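Local structure of alpha-pyrone synthesis polyketide synthase-like Pks18 (Mycobacterium tuberculosis, 1TED) at residues Lys246-Leu257 / Gly380-Ile391; Leu182-Pro193 / Ala229-Gln237. The protein probably extends medium- and long-chain acyl-CoA starters with malonyl-CoA, as a homodimeric type III polyketide synthase, to make tri- and tetraketide alpha-pyrones. All coordinates share one frame; numbering follows the deposited sequence.

Contact 1 (Lys246-Leu257 / Gly380-Ile391); sequences KVVVRSSFSQLL and GVTVEGMLFDII
Arg-250 and Asp-389 are joined by a salt bridge across two antiparallel strands, where a classic beta bulge sets both Arg-250 and Ser-251 opposite Leu-387. Followed outward, the arginine begins with CB, 3.6 Å from Leu-387 O. CG is 4.1 Å from the same oxygen, and CD passes close beside the Asp-389 carboxylate. A bend at chi3 (54°) then turns the guanidinium, so that NE and CZ lie against Leu-387 CD2, which sits over one face. NH1 finally reaches Asp-389 OD1 at 2.9 Å. That oxygen lies in the guanidinium plane, at its edge, but the two flat groups are turned 67° apart; OD1 also bonds to Thr-371 OG1. Farther along, Phe-253 lays its ring over Gly-385, whose CA is 3.8 Å from the ring centroid in a CH-pi contact, while Val-383 CG1 meets the ring edge. On the other face of the sheet Ser-254 OG hydrogen-bonds to Glu-384 OE2, unusually short and of doubtful exact geometry. In the C-terminal half, strand 370-378 flanks 382-390, while 247-256 meets strand 32-41 of the N-terminal half. Helix 281-299 packs on Phe-253 and Leu-387, and helix 177-191 on Glu-384 and Met-386.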
loop_
_atom_site.group_PDB
_atom_site.type_symbol
_atom_site.label_atom_id
_atom_site.label_comp_id
_atom_site.label_asym_id
_atom_site.label_seq_id
_atom_site.Cartn_x
_atom_site.Cartn_y
_atom_site.Cartn_z
ATOM N N LYS A 246 17.848 21.480 -4.741
ATOM C CA LYS A 246 17.237 20.348 -5.431
ATOM C C LYS A 246 17.983 19.060 -5.083
ATOM O O LYS A 246 19.206 19.059 -4.901
ATOM C CB LYS A 246 17.227 20.567 -6.953
ATOM C CG LYS A 246 15.861 20.991 -7.520
ATOM C CD LYS A 246 15.523 22.437 -7.176
ATOM C CE LYS A 246 14.015 22.678 -6.973
ATOM N NZ LYS A 246 13.150 22.345 -8.149
ATOM N N VAL A 247 17.239 17.963 -4.981
ATOM C CA VAL A 247 17.830 16.679 -4.623
ATOM C C VAL A 247 17.617 15.659 -5.728
ATOM O O VAL A 247 16.479 15.312 -6.039
ATOM C CB VAL A 247 17.198 16.131 -3.325
ATOM C CG1 VAL A 247 17.800 14.788 -2.977
ATOM C CG2 VAL A 247 17.409 17.107 -2.194
ATOM N N VAL A 248 18.708 15.175 -6.315
ATOM C CA VAL A 248 18.621 14.179 -7.383
ATOM C C VAL A 248 18.593 12.751 -6.816
ATOM O O VAL A 248 19.464 12.368 -6.026
ATOM C CB VAL A 248 19.827 14.294 -8.364
ATOM C CG1 VAL A 248 19.689 13.272 -9.492
ATOM C CG2 VAL A 248 19.907 15.693 -8.937
ATOM N N VAL A 249 17.587 11.972 -7.201
ATOM C CA VAL A 249 17.498 10.588 -6.748
ATOM C C VAL A 249 18.229 9.759 -7.803
ATOM O O VAL A 249 17.659 9.342 -8.813
ATOM C CB VAL A 249 16.022 10.118 -6.599
ATOM C CG1 VAL A 249 15.977 8.691 -6.081
ATOM C CG2 VAL A 249 15.282 11.028 -5.622
ATOM N N ARG A 250 19.513 9.542 -7.548
ATOM C CA ARG A 250 20.392 8.816 -8.448
ATOM C C ARG A 250 20.160 7.315 -8.562
ATOM O O ARG A 250 20.190 6.769 -9.668
ATOM C CB ARG A 250 21.841 9.084 -8.040
ATOM C CG ARG A 250 22.182 10.576 -7.991
ATOM C CD ARG A 250 23.575 10.825 -7.439
ATOM N NE ARG A 250 24.581 10.066 -8.170
ATOM C CZ ARG A 250 25.888 10.156 -7.960
ATOM N NH1 ARG A 250 26.366 10.981 -7.032
ATOM N NH2 ARG A 250 26.719 9.418 -8.684
ATOM N N SER A 251 19.935 6.647 -7.434
ATOM C CA SER A 251 19.732 5.203 -7.455
ATOM C C SER A 251 19.064 4.709 -6.176
ATOM O O SER A 251 19.347 5.212 -5.091
ATOM C CB SER A 251 21.089 4.505 -7.640
ATOM O OG SER A 251 20.943 3.109 -7.842
ATOM N N SER A 252 18.168 3.734 -6.300
ATOM C CA SER A 252 17.492 3.195 -5.123
ATOM C C SER A 252 17.804 1.703 -4.991
ATOM O O SER A 252 18.195 1.059 -5.961
ATOM C CB SER A 252 15.982 3.444 -5.207
ATOM O OG SER A 252 15.396 2.740 -6.281
ATOM N N PHE A 253 17.645 1.155 -3.792
ATOM C CA PHE A 253 17.958 -0.256 -3.558
ATOM C C PHE A 253 17.138 -0.863 -2.422
ATOM O O PHE A 253 16.695 -0.162 -1.516
ATOM C CB PHE A 253 19.455 -0.403 -3.240
ATOM C CG PHE A 253 19.895 0.351 -1.999
ATOM C CD1 PHE A 253 19.776 -0.226 -0.734
ATOM C CD2 PHE A 253 20.389 1.653 -2.095
ATOM C CE1 PHE A 253 20.142 0.481 0.414
ATOM C CE2 PHE A 253 20.755 2.371 -0.952
ATOM C CZ PHE A 253 20.633 1.785 0.305
ATOM N N SER A 254 16.944 -2.172 -2.494
ATOM C CA SER A 254 16.196 -2.914 -1.491
ATOM C C SER A 254 16.965 -4.206 -1.243
ATOM O O SER A 254 17.582 -4.751 -2.154
ATOM C CB SER A 254 14.799 -3.282 -2.001
ATOM O OG SER A 254 14.166 -2.200 -2.669
ATOM N N GLN A 255 16.932 -4.691 -0.011
ATOM C CA GLN A 255 17.609 -5.933 0.320
ATOM C C GLN A 255 16.927 -6.644 1.470
ATOM O O GLN A 255 16.922 -6.153 2.600
ATOM C CB GLN A 255 19.065 -5.676 0.697
ATOM C CG GLN A 255 20.051 -5.906 -0.430
ATOM C CD GLN A 255 20.210 -7.371 -0.780
ATOM O OE1 GLN A 255 20.379 -8.213 0.093
ATOM N NE2 GLN A 255 20.171 -7.675 -2.065
ATOM N N LEU A 256 16.336 -7.794 1.173
ATOM C CA LEU A 256 15.691 -8.592 2.199
ATOM C C LEU A 256 16.890 -9.283 2.838
ATOM O O LEU A 256 17.721 -9.850 2.122
ATOM C CB LEU A 256 14.774 -9.639 1.560
ATOM C CG LEU A 256 13.450 -10.038 2.223
ATOM C CD1 LEU A 256 13.040 -11.423 1.697
ATOM C CD2 LEU A 256 13.571 -10.067 3.737
ATOM N N LEU A 257 17.004 -9.224 4.161
ATOM C CA LEU A 257 18.129 -9.873 4.846
ATOM C C LEU A 257 17.760 -11.276 5.296
ATOM O O LEU A 257 16.781 -11.464 6.017
ATOM C CB LEU A 257 18.560 -9.073 6.070
ATOM C CG LEU A 257 18.981 -7.626 5.869
ATOM C CD1 LEU A 257 19.247 -7.009 7.231
ATOM C CD2 LEU A 257 20.217 -7.554 4.985
ATOM N N GLY A 380 10.408 -7.712 7.811
ATOM C CA GLY A 380 10.993 -8.850 7.116
ATOM C C GLY A 380 12.471 -8.586 7.226
ATOM O O GLY A 380 13.337 -9.454 7.084
ATOM N N VAL A 381 12.698 -7.325 7.575
ATOM C CA VAL A 381 13.983 -6.685 7.702
ATOM C C VAL A 381 14.530 -6.628 6.305
ATOM O O VAL A 381 15.126 -7.571 5.774
ATOM C CB VAL A 381 14.940 -7.374 8.651
ATOM C CG1 VAL A 381 16.247 -6.607 8.645
ATOM C CG2 VAL A 381 14.381 -7.347 10.068
ATOM N N THR A 382 14.242 -5.483 5.708
ATOM C CA THR A 382 14.631 -5.141 4.362
ATOM C C THR A 382 15.363 -3.829 4.524
ATOM O O THR A 382 14.916 -2.964 5.276
ATOM C CB THR A 382 13.381 -4.887 3.496
ATOM O OG1 THR A 382 12.519 -6.030 3.562
ATOM C CG2 THR A 382 13.768 -4.595 2.044
ATOM N N VAL A 383 16.498 -3.688 3.852
ATOM C CA VAL A 383 17.220 -2.435 3.914
ATOM C C VAL A 383 16.686 -1.665 2.724
ATOM O O VAL A 383 16.766 -2.127 1.579
ATOM C CB VAL A 383 18.734 -2.607 3.752
ATOM C CG1 VAL A 383 19.396 -1.237 3.830
ATOM C CG2 VAL A 383 19.282 -3.540 4.840
ATOM N N GLU A 384 16.128 -0.495 3.002
ATOM C CA GLU A 384 15.548 0.338 1.968
ATOM C C GLU A 384 16.347 1.632 1.932
ATOM O O GLU A 384 16.604 2.231 2.969
ATOM C CB GLU A 384 14.084 0.608 2.326
ATOM C CG GLU A 384 13.139 0.590 1.155
ATOM C CD GLU A 384 12.954 -0.795 0.578
ATOM O OE1 GLU A 384 12.155 -1.579 1.135
ATOM O OE2 GLU A 384 13.620 -1.095 -0.438
ATOM N N GLY A 385 16.751 2.062 0.743
ATOM C CA GLY A 385 17.521 3.288 0.660
ATOM C C GLY A 385 17.718 3.856 -0.732
ATOM O O GLY A 385 17.120 3.383 -1.708
ATOM N N MET A 386 18.568 4.879 -0.819
ATOM C CA MET A 386 18.848 5.536 -2.088
ATOM C C MET A 386 20.169 6.289 -2.063
ATOM O O MET A 386 20.651 6.675 -0.998
ATOM C CB MET A 386 17.727 6.538 -2.412
ATOM C CG MET A 386 17.798 7.845 -1.605
ATOM S SD MET A 386 16.683 9.173 -2.185
ATOM C CE MET A 386 16.446 10.125 -0.725
ATOM N N LEU A 387 20.755 6.476 -3.242
ATOM C CA LEU A 387 21.976 7.260 -3.401
ATOM C C LEU A 387 21.415 8.586 -3.915
ATOM O O LEU A 387 20.523 8.579 -4.761
ATOM C CB LEU A 387 22.913 6.656 -4.462
ATOM C CG LEU A 387 24.112 7.545 -4.861
ATOM C CD1 LEU A 387 25.057 7.717 -3.676
ATOM C CD2 LEU A 387 24.871 6.927 -6.025
ATOM N N PHE A 388 21.910 9.714 -3.417
ATOM C CA PHE A 388 21.383 10.991 -3.869
ATOM C C PHE A 388 22.394 12.125 -3.905
ATOM O O PHE A 388 23.469 12.041 -3.311
ATOM C CB PHE A 388 20.185 11.388 -2.991
ATOM C CG PHE A 388 20.546 11.690 -1.563
ATOM C CD1 PHE A 388 21.009 12.954 -1.197
ATOM C CD2 PHE A 388 20.440 10.707 -0.581
ATOM C CE1 PHE A 388 21.361 13.235 0.132
ATOM C CE2 PHE A 388 20.788 10.978 0.748
ATOM C CZ PHE A 388 21.249 12.244 1.103
ATOM N N ASP A 389 22.031 13.186 -4.618
ATOM C CA ASP A 389 22.853 14.386 -4.759
ATOM C C ASP A 389 22.065 15.640 -4.348
ATOM O O ASP A 389 20.924 15.826 -4.770
ATOM C CB ASP A 389 23.302 14.559 -6.216
ATOM C CG ASP A 389 24.619 13.870 -6.518
ATOM O OD1 ASP A 389 25.163 13.173 -5.632
ATOM O OD2 ASP A 389 25.114 14.027 -7.654
ATOM N N ILE A 390 22.661 16.480 -3.508
ATOM C CA ILE A 390 22.026 17.732 -3.111
ATOM C C ILE A 390 22.831 18.845 -3.787
ATOM O O ILE A 390 24.040 18.987 -3.563
ATOM C CB ILE A 390 22.055 17.971 -1.580
ATOM C CG1 ILE A 390 21.247 16.896 -0.844
ATOM C CG2 ILE A 390 21.449 19.345 -1.262
ATOM C CD1 ILE A 390 21.318 17.028 0.675
ATOM N N ILE A 391 22.170 19.631 -4.625
ATOM C CA ILE A 391 22.862 20.704 -5.308
ATOM C C ILE A 391 23.051 21.909 -4.387
ATOM O O ILE A 391 22.086 22.452 -3.832
ATOM C CB ILE A 391 22.108 21.111 -6.589
ATOM C CG1 ILE A 391 21.964 19.880 -7.492
ATOM C CG2 ILE A 391 22.853 22.231 -7.299
ATOM C CD1 ILE A 391 21.550 20.178 -8.888
HETATM O O HOH W 1 14.272 -12.644 6.360
#

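Contact 2 (Leu182-Pro193 / Ala229-Gln237); sequences LGTATNYVRAHP and AALVIGASQ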
loop_
_atom_site.group_PDB
_atom_site.type_symbol
_atom_site.label_atom_id
_atom_site.label_comp_id
_atom_site.label_asym_id
_atom_site.label_seq_id
_atom_site.Cartn_x
_atom_site.Cartn_y
_atom_site.Cartn_z
ATOM N N LEU A 182 8.683 6.699 -2.462
ATOM C CA LEU A 182 9.505 7.499 -3.356
ATOM C C LEU A 182 9.812 6.760 -4.653
ATOM O O LEU A 182 9.816 7.360 -5.729
ATOM C CB LEU A 182 10.818 7.877 -2.670
ATOM C CG LEU A 182 11.803 8.675 -3.520
ATOM C CD1 LEU A 182 11.113 9.905 -4.096
ATOM C CD2 LEU A 182 12.999 9.082 -2.664
ATOM N N GLY A 183 10.077 5.460 -4.546
ATOM C CA GLY A 183 10.383 4.670 -5.730
ATOM C C GLY A 183 9.219 4.618 -6.700
ATOM O O GLY A 183 9.398 4.577 -7.919
ATOM N N THR A 184 8.012 4.630 -6.144
ATOM C CA THR A 184 6.793 4.591 -6.930
ATOM C C THR A 184 6.644 5.903 -7.706
ATOM O O THR A 184 6.302 5.906 -8.890
ATOM C CB THR A 184 5.585 4.378 -6.000
ATOM O OG1 THR A 184 5.765 3.143 -5.290
ATOM C CG2 THR A 184 4.287 4.314 -6.783
ATOM N N ALA A 185 6.920 7.013 -7.033
ATOM C CA ALA A 185 6.832 8.335 -7.652
ATOM C C ALA A 185 7.918 8.469 -8.706
ATOM O O ALA A 185 7.734 9.130 -9.723
ATOM C CB ALA A 185 7.006 9.429 -6.588
ATOM N N THR A 186 9.055 7.839 -8.440
ATOM C CA THR A 186 10.197 7.870 -9.341
ATOM C C THR A 186 9.894 7.205 -10.678
ATOM O O THR A 186 10.211 7.758 -11.730
ATOM C CB THR A 186 11.416 7.191 -8.681
ATOM O OG1 THR A 186 12.017 8.105 -7.758
ATOM C CG2 THR A 186 12.433 6.791 -9.708
ATOM N N ASN A 187 9.286 6.021 -10.635
ATOM C CA ASN A 187 8.954 5.313 -11.861
ATOM C C ASN A 187 7.888 6.088 -12.641
ATOM O O ASN A 187 7.994 6.249 -13.855
ATOM C CB ASN A 187 8.442 3.898 -11.552
ATOM C CG ASN A 187 9.464 3.046 -10.793
ATOM O OD1 ASN A 187 10.673 3.146 -11.011
ATOM N ND2 ASN A 187 8.969 2.190 -9.911
ATOM N N TYR A 188 6.871 6.576 -11.933
ATOM C CA TYR A 188 5.786 7.319 -12.565
ATOM C C TYR A 188 6.293 8.518 -13.350
ATOM O O TYR A 188 6.001 8.683 -14.530
ATOM C CB TYR A 188 4.781 7.800 -11.513
ATOM C CG TYR A 188 3.721 8.715 -12.087
ATOM C CD1 TYR A 188 2.614 8.201 -12.767
ATOM C CD2 TYR A 188 3.862 10.099 -12.010
ATOM C CE1 TYR A 188 1.675 9.049 -13.360
ATOM C CE2 TYR A 188 2.933 10.951 -12.597
ATOM C CZ TYR A 188 1.845 10.424 -13.269
ATOM O OH TYR A 188 0.940 11.278 -13.844
ATOM N N VAL A 189 7.066 9.348 -12.668
ATOM C CA VAL A 189 7.612 10.561 -13.241
ATOM C C VAL A 189 8.547 10.319 -14.430
ATOM O O VAL A 189 8.534 11.074 -15.402
ATOM C CB VAL A 189 8.303 11.367 -12.114
ATOM C CG1 VAL A 189 9.561 12.005 -12.595
ATOM C CG2 VAL A 189 7.332 12.418 -11.567
ATOM N N ARG A 190 9.344 9.260 -14.371
ATOM C CA ARG A 190 10.261 8.977 -15.465
ATOM C C ARG A 190 9.518 8.354 -16.641
ATOM O O ARG A 190 9.964 8.440 -17.783
ATOM C CB ARG A 190 11.402 8.074 -14.971
ATOM C CG ARG A 190 12.217 8.743 -13.842
ATOM C CD ARG A 190 13.327 7.863 -13.291
ATOM N NE ARG A 190 14.353 7.600 -14.292
ATOM C CZ ARG A 190 14.525 6.429 -14.890
ATOM N NH1 ARG A 190 13.737 5.408 -14.582
ATOM N NH2 ARG A 190 15.468 6.286 -15.807
ATOM N N ALA A 191 8.374 7.741 -16.362
ATOM C CA ALA A 191 7.563 7.133 -17.411
ATOM C C ALA A 191 6.707 8.214 -18.086
ATOM O O ALA A 191 6.460 8.150 -19.286
ATOM C CB ALA A 191 6.677 6.040 -16.826
ATOM N N HIS A 192 6.254 9.191 -17.299
ATOM C CA HIS A 192 5.459 10.319 -17.799
ATOM C C HIS A 192 6.170 11.617 -17.386
ATOM O O HIS A 192 5.769 12.284 -16.430
ATOM C CB HIS A 192 4.049 10.300 -17.208
ATOM C CG HIS A 192 3.402 8.952 -17.238
ATOM N ND1 HIS A 192 3.409 8.100 -16.154
ATOM C CD2 HIS A 192 2.766 8.290 -18.232
ATOM C CE1 HIS A 192 2.807 6.972 -16.479
ATOM N NE2 HIS A 192 2.407 7.062 -17.735
ATOM N N PRO A 193 7.236 11.984 -18.114
ATOM C CA PRO A 193 8.106 13.160 -17.950
ATOM C C PRO A 193 7.438 14.535 -17.784
ATOM O O PRO A 193 8.077 15.481 -17.326
ATOM C CB PRO A 193 8.974 13.127 -19.209
ATOM C CG PRO A 193 8.995 11.701 -19.580
ATOM C CD PRO A 193 7.588 11.251 -19.342
ATOM N N ALA A 229 5.542 14.248 6.529
ATOM C CA ALA A 229 6.488 14.771 5.562
ATOM C C ALA A 229 5.958 14.500 4.165
ATOM O O ALA A 229 5.256 13.515 3.935
ATOM C CB ALA A 229 7.865 14.124 5.742
ATOM N N ALA A 230 6.303 15.380 3.236
ATOM C CA ALA A 230 5.845 15.240 1.870
ATOM C C ALA A 230 6.955 15.603 0.895
ATOM O O ALA A 230 7.820 16.419 1.202
ATOM C CB ALA A 230 4.615 16.136 1.637
ATOM N N LEU A 231 6.927 14.978 -0.278
ATOM C CA LEU A 231 7.916 15.245 -1.317
ATOM C C LEU A 231 7.168 15.487 -2.621
ATOM O O LEU A 231 6.121 14.891 -2.855
ATOM C CB LEU A 231 8.837 14.039 -1.522
ATOM C CG LEU A 231 9.594 13.460 -0.335
ATOM C CD1 LEU A 231 10.260 12.165 -0.780
ATOM C CD2 LEU A 231 10.625 14.459 0.174
ATOM N N VAL A 232 7.694 16.372 -3.455
ATOM C CA VAL A 232 7.096 16.625 -4.755
ATOM C C VAL A 232 8.174 16.193 -5.739
ATOM O O VAL A 232 9.259 16.762 -5.766
ATOM C CB VAL A 232 6.747 18.118 -4.970
ATOM C CG1 VAL A 232 6.159 18.317 -6.371
ATOM C CG2 VAL A 232 5.749 18.573 -3.915
ATOM N N ILE A 233 7.864 15.172 -6.529
ATOM C CA ILE A 233 8.803 14.605 -7.491
ATOM C C ILE A 233 8.497 14.989 -8.938
ATOM O O ILE A 233 7.337 15.140 -9.329
ATOM C CB ILE A 233 8.796 13.054 -7.388
ATOM C CG1 ILE A 233 8.797 12.631 -5.916
ATOM C CG2 ILE A 233 9.983 12.464 -8.119
ATOM C CD1 ILE A 233 9.935 13.214 -5.084
ATOM N N GLY A 234 9.557 15.135 -9.725
ATOM C CA GLY A 234 9.413 15.467 -11.126
ATOM C C GLY A 234 10.578 14.876 -11.897
ATOM O O GLY A 234 11.614 14.560 -11.315
ATOM N N ALA A 235 10.405 14.709 -13.203
ATOM C CA ALA A 235 11.455 14.164 -14.054
ATOM C C ALA A 235 12.282 15.337 -14.550
ATOM O O ALA A 235 11.757 16.431 -14.746
ATOM C CB ALA A 235 10.846 13.409 -15.230
ATOM N N SER A 236 13.573 15.113 -14.746
ATOM C CA SER A 236 14.458 16.178 -15.202
ATOM C C SER A 236 15.504 15.638 -16.170
ATOM O O SER A 236 16.005 14.522 -15.993
ATOM C CB SER A 236 15.135 16.827 -13.990
ATOM O OG SER A 236 16.155 17.725 -14.383
ATOM N N GLN A 237 15.820 16.434 -17.190
ATOM C CA GLN A 237 16.804 16.068 -18.213
ATOM C C GLN A 237 18.222 16.316 -17.675
ATOM O O GLN A 237 18.552 17.418 -17.247
ATOM C CB GLN A 237 16.543 16.897 -19.475
ATOM C CG GLN A 237 17.192 16.372 -20.761
ATOM C CD GLN A 237 18.679 16.709 -20.881
ATOM O OE1 GLN A 237 19.075 17.881 -20.847
ATOM N NE2 GLN A 237 19.505 15.679 -21.034
HETATM O O HOH W 2 8.155 16.094 -14.293
#
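Ile-233 stands at the middle of an apolar row in which one side of helix 182-191 rests on strand 229-236, their axes 6.9 Å apart at closest approach and 38° from parallel. Among these apolar contacts, Leu-182 reaches across with CG anti to the backbone N (chi1 178°), which brings CD1 to 3.6 Å from Ile-233 CD1, the two side chains crossing at about a right angle. The same CD1 meets Leu-231 CD1 at 4.1 Å. One helical turn on, the short Ala-185 lets the backbones come closer, and its CB rests on Ile-233 CG1 at 3.7 Å. Val-189 follows, with CG2 3.5 Å from Ile-233 O; the placing of its other methyl is doubtful. Beyond the helix end, Pro-193 CA lies 3.9 Å from Ala-235 CB.

Polar links are few. No direct hydrogen bond joins the segments, but a water accepts from Ala-235 N at 2.9 Å and donates to Pro-193 O at 3.1 Å. Within the helix, Leu-182 O takes both the backbone N and OG1 of Thr-186. Arg-190 NE donates to Thr-31 O, just before strand 32-41.

Another side of the helix meets the second subunit, where Tyr-188 packs on Asn-187 of that chain. With aliphatic groups carrying nearly all of the direct contact, helix and strand are held chiefly by shape and hydrophobic burial; between the two segments, the directional link is the bridging water.

Overall arrangement
Contacts 1 and 2 show how the two halves of a thiolase fold meet: contact 2 belongs to the N-terminal half and contact 1 to the C-terminal half. Strand 226-236 lies beside 32-41, and 32-41 meets 247-256 where the halves join. The contact centres are 14 Å apart, and Leu-182 joins them directly, its CD2 lying 3.7 Å from Met-386 SD. Helix 177-191 therefore packs on both. It starts just after Cys-175, the probable nucleophile, whose side chain is about 9 Å from that of Glu-384 in contact 1, whereas contact 2 lies away from the annotated sites. The bound myristic acid is about 14 Å from Gly-380. Both contacts also touch the second subunit.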